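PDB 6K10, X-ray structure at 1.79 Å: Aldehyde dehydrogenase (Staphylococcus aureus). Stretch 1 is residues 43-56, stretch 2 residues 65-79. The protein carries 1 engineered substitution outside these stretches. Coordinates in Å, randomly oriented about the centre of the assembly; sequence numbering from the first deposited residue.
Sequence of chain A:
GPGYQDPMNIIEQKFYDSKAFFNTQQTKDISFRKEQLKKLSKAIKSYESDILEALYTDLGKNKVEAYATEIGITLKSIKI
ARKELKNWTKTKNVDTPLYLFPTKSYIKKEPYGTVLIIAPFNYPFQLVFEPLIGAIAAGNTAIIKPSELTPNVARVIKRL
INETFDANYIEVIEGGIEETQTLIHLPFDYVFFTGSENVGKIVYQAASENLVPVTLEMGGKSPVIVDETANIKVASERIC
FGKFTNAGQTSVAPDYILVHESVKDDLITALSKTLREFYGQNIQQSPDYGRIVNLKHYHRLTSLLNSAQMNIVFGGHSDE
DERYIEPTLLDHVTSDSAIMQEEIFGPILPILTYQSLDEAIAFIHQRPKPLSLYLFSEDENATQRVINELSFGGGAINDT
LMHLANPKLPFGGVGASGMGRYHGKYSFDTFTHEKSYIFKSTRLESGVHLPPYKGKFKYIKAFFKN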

# COMPACT_ATOMS: atom_id res chain seq x y z
N ALA A 43 -5.28 -29.02 10.08
CA ALA A 43 -5.68 -29.53 8.78
C ALA A 43 -4.46 -29.82 7.89
O ALA A 43 -4.42 -30.84 7.21
CB ALA A 43 -6.63 -28.53 8.13
N ILE A 44 -3.47 -28.93 7.90
CA ILE A 44 -2.26 -29.14 7.10
C ILE A 44 -1.51 -30.37 7.59
O ILE A 44 -0.98 -31.16 6.79
CB ILE A 44 -1.38 -27.88 7.13
CG1 ILE A 44 -2.09 -26.73 6.43
CG2 ILE A 44 -0.02 -28.15 6.47
CD1 ILE A 44 -1.37 -25.40 6.54
N LYS A 45 -1.46 -30.57 8.91
CA LYS A 45 -0.78 -31.74 9.46
C LYS A 45 -1.50 -33.03 9.06
O LYS A 45 -0.86 -34.02 8.71
CB LYS A 45 -0.69 -31.64 10.98
CG LYS A 45 0.27 -30.57 11.46
CD LYS A 45 0.07 -30.29 12.94
CE LYS A 45 0.66 -28.95 13.34
NZ LYS A 45 0.96 -28.88 14.79
N SER A 46 -2.84 -33.02 9.10
CA SER A 46 -3.60 -34.19 8.71
C SER A 46 -3.37 -34.55 7.25
O SER A 46 -3.39 -35.73 6.88
CB SER A 46 -5.09 -33.96 8.96
OG SER A 46 -5.31 -33.51 10.29
N TYR A 47 -3.11 -33.55 6.41
CA TYR A 47 -2.93 -33.74 4.98
C TYR A 47 -1.47 -33.70 4.55
O TYR A 47 -1.20 -33.66 3.35
CB TYR A 47 -3.71 -32.66 4.22
CG TYR A 47 -5.17 -32.97 4.02
CD1 TYR A 47 -6.06 -32.87 5.07
CD2 TYR A 47 -5.66 -33.29 2.77
CE1 TYR A 47 -7.40 -33.11 4.90
CE2 TYR A 47 -7.00 -33.55 2.58
CZ TYR A 47 -7.87 -33.45 3.65
OH TYR A 47 -9.21 -33.70 3.46
N GLU A 48 -0.54 -33.72 5.51
CA GLU A 48 0.87 -33.53 5.19
C GLU A 48 1.34 -34.53 4.13
O GLU A 48 2.04 -34.15 3.18
CB GLU A 48 1.72 -33.66 6.45
CG GLU A 48 3.21 -33.50 6.20
CD GLU A 48 4.05 -33.81 7.42
OE1 GLU A 48 3.96 -33.05 8.41
OE2 GLU A 48 4.80 -34.80 7.39
N SER A 49 0.96 -35.80 4.27
CA SER A 49 1.40 -36.81 3.32
C SER A 49 0.84 -36.53 1.92
O SER A 49 1.56 -36.66 0.92
CB SER A 49 1.00 -38.20 3.80
OG SER A 49 1.83 -39.19 3.22
N ASP A 50 -0.44 -36.16 1.84
CA ASP A 50 -1.05 -35.88 0.55
C ASP A 50 -0.45 -34.64 -0.10
O ASP A 50 -0.32 -34.59 -1.33
CB ASP A 50 -2.56 -35.72 0.70
CG ASP A 50 -3.16 -36.71 1.68
OD1 ASP A 50 -2.96 -36.55 2.90
OD2 ASP A 50 -3.83 -37.67 1.22
N ILE A 51 -0.09 -33.64 0.70
CA ILE A 51 0.55 -32.44 0.14
C ILE A 51 1.92 -32.78 -0.42
O ILE A 51 2.27 -32.36 -1.53
CB ILE A 51 0.64 -31.34 1.21
CG1 ILE A 51 -0.75 -30.95 1.71
CG2 ILE A 51 1.35 -30.12 0.65
CD1 ILE A 51 -0.74 -30.25 3.05
N LEU A 52 2.71 -33.55 0.33
CA LEU A 52 4.02 -33.97 -0.17
C LEU A 52 3.89 -34.79 -1.44
O LEU A 52 4.68 -34.62 -2.38
CB LEU A 52 4.76 -34.77 0.91
CG LEU A 52 5.24 -34.01 2.16
CD1 LEU A 52 5.79 -34.99 3.19
CD2 LEU A 52 6.29 -32.98 1.79
N GLU A 53 2.90 -35.69 -1.49
CA GLU A 53 2.69 -36.49 -2.70
C GLU A 53 2.33 -35.61 -3.89
O GLU A 53 2.85 -35.80 -4.99
CB GLU A 53 1.60 -37.53 -2.45
CG GLU A 53 2.05 -38.76 -1.69
CD GLU A 53 0.93 -39.37 -0.87
OE1 GLU A 53 -0.20 -39.51 -1.40
OE2 GLU A 53 1.18 -39.73 0.30
N ALA A 54 1.43 -34.65 -3.68
CA ALA A 54 1.00 -33.79 -4.77
C ALA A 54 2.14 -32.91 -5.27
O ALA A 54 2.30 -32.74 -6.49
CB ALA A 54 -0.18 -32.93 -4.31
N LEU A 55 2.93 -32.35 -4.36
CA LEU A 55 4.09 -31.56 -4.77
C LEU A 55 5.09 -32.41 -5.53
O LEU A 55 5.73 -31.95 -6.48
CB LEU A 55 4.74 -30.92 -3.54
CG LEU A 55 3.92 -29.83 -2.86
CD1 LEU A 55 4.48 -29.50 -1.48
CD2 LEU A 55 3.88 -28.58 -3.73
N TYR A 56 5.24 -33.68 -5.13
CA TYR A 56 6.16 -34.57 -5.81
C TYR A 56 5.69 -34.89 -7.22
O TYR A 56 6.46 -34.84 -8.18
CB TYR A 56 6.34 -35.85 -5.00
CG TYR A 56 7.32 -36.82 -5.62
CD1 TYR A 56 8.68 -36.58 -5.57
CD2 TYR A 56 6.87 -37.97 -6.26
CE1 TYR A 56 9.58 -37.47 -6.13
CE2 TYR A 56 7.76 -38.86 -6.82
CZ TYR A 56 9.11 -38.60 -6.75
OH TYR A 56 10.01 -39.49 -7.32
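Stretch 2 (65-79) EAYATEIGITLKSIK

Stretch 2 is helical throughout, from Glu-65 to Lys-79, and packs against the helical segments of stretch 1, which are separated by a break at Tyr-47. This residue leaves helical geometry at the end of the first segment and occupies the N-cap position of the second, helix 48-56. The axes of helix 48-56 and helix 65-79 approach to 10.5 Å, and their N-to-C directions differ by 115°, so the second helix crosses the first steeply, running more against it than with it. The register follows: the CA atoms of Leu-52 and Ala-66 lie 6.7 Å apart, those of Glu-48 and Ile-71 7.5 Å, and those of Ile-44 and Leu-75 7.7 Å. The contact buries 571 Å², both sides summed.

The helix of stretch 2 is not regular along its whole length. A wider, pi-type turn spans 67-71, where Ile-71 N bonds to Ala-66 O (3.1 Å) and Gly-72 N to Tyr-67 O (2.7 Å), each reaching back five residues. Beyond it the usual pattern resumes, as in Leu-75 N to Ile-71 O (3.0 Å). Two threonine hydroxyls also bond to the backbone one turn earlier, Thr-69 OG1 to Glu-65 O (2.7 Å) and Thr-74 OG1 to Glu-70 O (2.6 Å).

Most of the contact is apolar and is organised around two interlocking isoleucines. Ile-71 points toward stretch 1 and fits as a knob among Ile-44, Glu-48, Ile-51 and Leu-52; its CD1 lies 3.6 Å from both Ile-51 CG2 and Leu-52 CD2. In the reciprocal arrangement, Ile-44 sits among Ile-71, Thr-74, Leu-75 and Ile-78. Ile-44 CD1 is 3.6 Å from Ile-78 CD1 and 3.8 Å from Thr-74 CG2, while Ile-44 CG2 approaches Leu-75 CD2 to 3.8 Å. Toward the start of stretch 2, the small side chain of Ala-66 meets two leucines, its CB lying 3.7 Å from Leu-52 CD2 and 3.8 Å from Leu-55 CD1. Leu-55 also reaches Glu-70, with CD2 3.6 Å from OE2.

A single hydrogen bond joins the stretches: Tyr-67 OH donates to Glu-48 OE1 at 2.7 Å. The CA-to-CB bond of Tyr-67 points sideways, but the end of its side chain comes nearer to stretch 1, bringing the hydroxyl within reach of the carboxylate. Both Glu-48 CD and Leu-52 CD2 lie at the edge of the tyrosine ring, near its plane, so polar and apolar contacts meet around one side chain.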

# COMPACT_ATOMS: atom_id res chain seq x y z
N GLU A 65 12.92 -30.40 0.34
CA GLU A 65 12.64 -29.10 -0.25
C GLU A 65 11.19 -28.70 -0.06
O GLU A 65 10.89 -27.53 0.22
CB GLU A 65 13.00 -29.13 -1.74
CG GLU A 65 13.46 -27.81 -2.31
CD GLU A 65 13.64 -27.86 -3.81
OE1 GLU A 65 14.77 -28.11 -4.27
OE2 GLU A 65 12.64 -27.66 -4.53
N ALA A 66 10.27 -29.65 -0.19
CA ALA A 66 8.85 -29.35 -0.03
C ALA A 66 8.53 -28.93 1.40
O ALA A 66 7.64 -28.09 1.61
CB ALA A 66 8.00 -30.56 -0.42
N TYR A 67 9.24 -29.48 2.38
CA TYR A 67 8.97 -29.09 3.76
C TYR A 67 9.57 -27.72 4.08
O TYR A 67 8.94 -26.91 4.77
CB TYR A 67 9.50 -30.14 4.73
CG TYR A 67 8.53 -30.41 5.85
CD1 TYR A 67 7.51 -31.34 5.69
CD2 TYR A 67 8.61 -29.71 7.05
CE1 TYR A 67 6.60 -31.58 6.71
CE2 TYR A 67 7.70 -29.94 8.07
CZ TYR A 67 6.70 -30.88 7.89
OH TYR A 67 5.80 -31.12 8.90
N ALA A 68 10.77 -27.44 3.57
CA ALA A 68 11.43 -26.18 3.89
C ALA A 68 10.79 -25.00 3.18
O ALA A 68 10.84 -23.87 3.69
CB ALA A 68 12.92 -26.27 3.56
N THR A 69 10.19 -25.22 2.00
CA THR A 69 9.68 -24.12 1.20
C THR A 69 8.16 -24.07 1.10
O THR A 69 7.63 -23.08 0.58
CB THR A 69 10.27 -24.17 -0.22
OG1 THR A 69 9.79 -25.34 -0.90
CG2 THR A 69 11.79 -24.20 -0.17
N GLU A 70 7.44 -25.10 1.56
CA GLU A 70 5.99 -25.07 1.43
C GLU A 70 5.27 -25.43 2.73
O GLU A 70 4.53 -24.60 3.27
CB GLU A 70 5.52 -26.01 0.30
CG GLU A 70 6.28 -25.84 -1.01
CD GLU A 70 5.39 -25.42 -2.17
OE1 GLU A 70 4.29 -24.89 -1.92
OE2 GLU A 70 5.80 -25.62 -3.33
N ILE A 71 5.48 -26.64 3.24
CA ILE A 71 4.69 -27.09 4.39
C ILE A 71 5.23 -26.52 5.69
O ILE A 71 4.51 -25.85 6.44
CB ILE A 71 4.65 -28.63 4.45
CG1 ILE A 71 4.04 -29.20 3.18
CG2 ILE A 71 3.87 -29.09 5.67
CD1 ILE A 71 3.88 -30.70 3.21
N GLY A 72 6.50 -26.80 6.00
CA GLY A 72 7.04 -26.42 7.30
C GLY A 72 7.01 -24.93 7.53
O GLY A 72 6.69 -24.46 8.63
N ILE A 73 7.37 -24.15 6.51
CA ILE A 73 7.37 -22.70 6.65
C ILE A 73 5.96 -22.17 6.88
O ILE A 73 5.77 -21.16 7.58
CB ILE A 73 8.03 -22.06 5.41
CG1 ILE A 73 8.18 -20.55 5.58
CG2 ILE A 73 7.25 -22.38 4.15
CD1 ILE A 73 9.27 -19.96 4.72
N THR A 74 4.95 -22.85 6.33
CA THR A 74 3.57 -22.44 6.56
C THR A 74 3.13 -22.76 7.98
O THR A 74 2.52 -21.92 8.66
CB THR A 74 2.65 -23.12 5.54
OG1 THR A 74 3.02 -22.71 4.22
CG2 THR A 74 1.19 -22.74 5.79
N LEU A 75 3.43 -23.97 8.46
CA LEU A 75 3.11 -24.34 9.83
C LEU A 75 3.76 -23.38 10.82
O LEU A 75 3.13 -22.94 11.78
CB LEU A 75 3.55 -25.77 10.11
CG LEU A 75 2.76 -26.88 9.41
CD1 LEU A 75 3.37 -28.23 9.71
CD2 LEU A 75 1.30 -26.84 9.84
N LYS A 76 5.03 -23.04 10.58
CA LYS A 76 5.72 -22.09 11.44
C LYS A 76 5.04 -20.72 11.41
O LYS A 76 4.91 -20.06 12.44
CB LYS A 76 7.18 -21.97 11.02
CG LYS A 76 8.06 -21.23 12.00
N SER A 77 4.59 -20.29 10.23
CA SER A 77 3.94 -18.99 10.12
C SER A 77 2.59 -18.97 10.83
O SER A 77 2.24 -17.98 11.49
CB SER A 77 3.77 -18.61 8.64
OG SER A 77 3.20 -17.32 8.51
N ILE A 78 1.81 -20.05 10.71
CA ILE A 78 0.54 -20.15 11.43
C ILE A 78 0.79 -20.04 12.93
O ILE A 78 0.10 -19.29 13.64
CB ILE A 78 -0.18 -21.46 11.09
CG1 ILE A 78 -0.57 -21.52 9.62
CG2 ILE A 78 -1.41 -21.63 11.98
CD1 ILE A 78 -0.98 -22.90 9.16
N LYS A 79 1.77 -20.78 13.43
CA LYS A 79 2.11 -20.74 14.84
C LYS A 79 2.41 -19.32 15.31
O LYS A 79 1.91 -18.88 16.34
CB LYS A 79 3.30 -21.67 15.11
CG LYS A 79 3.75 -21.75 16.55
CD LYS A 79 4.97 -20.85 16.75
CE LYS A 79 5.59 -21.03 18.12
NZ LYS A 79 7.07 -20.90 18.12